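Local coordinates for cricket paralysis virus 1A protein (Cricket paralysis virus, PDB 6C3R) that suppresses antiviral RNA silencing in insect cells by inactivating host AGO2 and recruiting a cellular ubiquitin ligase complex that promotes its degradation, at residues Ala15-Glu18 with Gly19-Gly23. Sequence-based numbering, arbitrary orientation.
Sequences AQFE and GNLDG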
loop_
_atom_site.group_PDB
_atom_site.type_symbol
_atom_site.label_atom_id
_atom_site.label_comp_id
_atom_site.label_asym_id
_atom_site.label_seq_id
_atom_site.Cartn_x
_atom_site.Cartn_y
_atom_site.Cartn_z
ATOM N N ALA A 15 28.799 -5.730 15.860
ATOM C CA ALA A 15 30.025 -4.951 15.912
ATOM C C ALA A 15 29.904 -3.648 15.132
ATOM O O ALA A 15 30.002 -2.571 15.713
ATOM C CB ALA A 15 31.186 -5.778 15.380
ATOM N N GLN A 16 29.632 -3.742 13.832
ATOM C CA GLN A 16 29.777 -2.576 12.948
ATOM C C GLN A 16 28.511 -1.921 12.425
ATOM O O GLN A 16 28.604 -0.860 11.812
ATOM C CB GLN A 16 30.640 -2.958 11.774
ATOM C CG GLN A 16 32.044 -3.340 12.174
ATOM C CD GLN A 16 32.871 -3.706 10.973
ATOM O OE1 GLN A 16 32.417 -3.579 9.834
ATOM N NE2 GLN A 16 34.090 -4.178 11.214
ATOM N N PHE A 17 27.350 -2.531 12.652
ATOM C CA PHE A 17 26.080 -2.004 12.143
ATOM C C PHE A 17 25.108 -1.725 13.280
ATOM O O PHE A 17 23.893 -1.580 13.048
ATOM C CB PHE A 17 25.454 -2.990 11.130
ATOM C CG PHE A 17 26.244 -3.161 9.862
ATOM C CD1 PHE A 17 27.309 -4.037 9.802
ATOM C CD2 PHE A 17 25.915 -2.455 8.717
ATOM C CE1 PHE A 17 28.042 -4.206 8.616
ATOM C CE2 PHE A 17 26.644 -2.618 7.536
ATOM C CZ PHE A 17 27.713 -3.496 7.484
ATOM N N GLU A 18 25.637 -1.645 14.504
ATOM C CA GLU A 18 24.862 -1.267 15.687
ATOM C C GLU A 18 23.616 -2.135 15.859
ATOM O O GLU A 18 22.525 -1.632 16.185
ATOM C CB GLU A 18 24.467 0.215 15.614
ATOM C CG GLU A 18 25.589 1.153 15.176
ATOM C CD GLU A 18 25.212 2.630 15.262
ATOM O OE1 GLU A 18 24.018 2.952 15.488
ATOM O OE2 GLU A 18 26.122 3.478 15.107
ATOM N N GLY A 19 23.785 -3.433 15.598
ATOM C CA GLY A 19 22.743 -4.429 15.799
ATOM C C GLY A 19 21.589 -4.476 14.821
ATOM O O GLY A 19 20.639 -5.213 15.050
ATOM N N ASN A 20 21.631 -3.719 13.734
ATOM C CA ASN A 20 20.485 -3.693 12.818
ATOM C C ASN A 20 20.822 -3.246 11.401
ATOM O O ASN A 20 21.834 -2.593 11.158
ATOM C CB ASN A 20 19.385 -2.788 13.358
ATOM C CG ASN A 20 19.660 -1.327 13.080
ATOM O OD1 ASN A 20 19.168 -0.775 12.097
ATOM N ND2 ASN A 20 20.483 -0.708 13.910
ATOM N N LEU A 21 19.931 -3.595 10.483
ATOM C CA LEU A 21 20.023 -3.150 9.105
ATOM C C LEU A 21 18.740 -2.454 8.715
ATOM O O LEU A 21 18.202 -2.706 7.655
ATOM C CB LEU A 21 20.302 -4.332 8.184
ATOM C CG LEU A 21 21.608 -5.056 8.445
ATOM C CD1 LEU A 21 21.600 -6.401 7.739
ATOM C CD2 LEU A 21 22.790 -4.212 7.993
ATOM N N ASP A 22 18.263 -1.564 9.574
ATOM C CA ASP A 22 17.111 -0.736 9.248
ATOM C C ASP A 22 17.550 0.367 8.289
ATOM O O ASP A 22 18.546 1.038 8.538
ATOM C CB ASP A 22 16.489 -0.114 10.499
ATOM C CG ASP A 22 16.029 -1.150 11.518
ATOM O OD1 ASP A 22 15.987 -2.359 11.202
ATOM O OD2 ASP A 22 15.700 -0.749 12.653
ATOM N N GLY A 23 16.821 0.507 7.182
ATOM C CA GLY A 23 16.961 1.623 6.256
ATOM C C GLY A 23 15.644 2.379 6.148
ATOM O O GLY A 23 14.900 2.481 7.107
#
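The chain reverses through a type I' beta turn from Phe17 to Asn20, closed by a nearly straight bond from Asn20 N to Phe17 O at 3.2 Å (N-H...O 167°). Glu18 and Gly19 occupy the two middle positions, both with positive phi, as this turn requires; a glycine suits the second of them. The Asn20 carboxamide works with both ends. Asn20 ND2 donates a hydrogen bond to Glu18 O at 3.2 Å; the acceptor lies close to the amide plane, while the nitrogen stands well above the plane of the Glu18 carbonyl. Asn20 OD1 accepts from Asp22 N at 2.8 Å, which makes an Asx turn that begins on the last residue of the beta turn. With CG set between the backbone N and the carbonyl carbon (chi1 80°), the carboxamide bridges the two turns, and these two bonds fix its rotation.

This is the exit from helix 2-16, which contains the BC-box, into the loop that leads to strand 26-30. A backbone hydrogen bond between Gly19 and Ile13 ties the turn to the last part of that helix. The apolar contact is made by Phe17 and Leu21: one methyl, Leu21 CD2, approaches the ring obliquely, 3.7 Å from Phe17 CD2. Both residues are buried. Phe17 also meets the ring of Phe113 and packs on Leu117 and Gln121 of helix 117-123, whereas Leu21 reaches Phe28 and Val30 on strand 26-30. At the end of the turn Asn20 O accepts a hydrogen bond from Lys124 NZ, and Leu21 O one from Trp123 NE1.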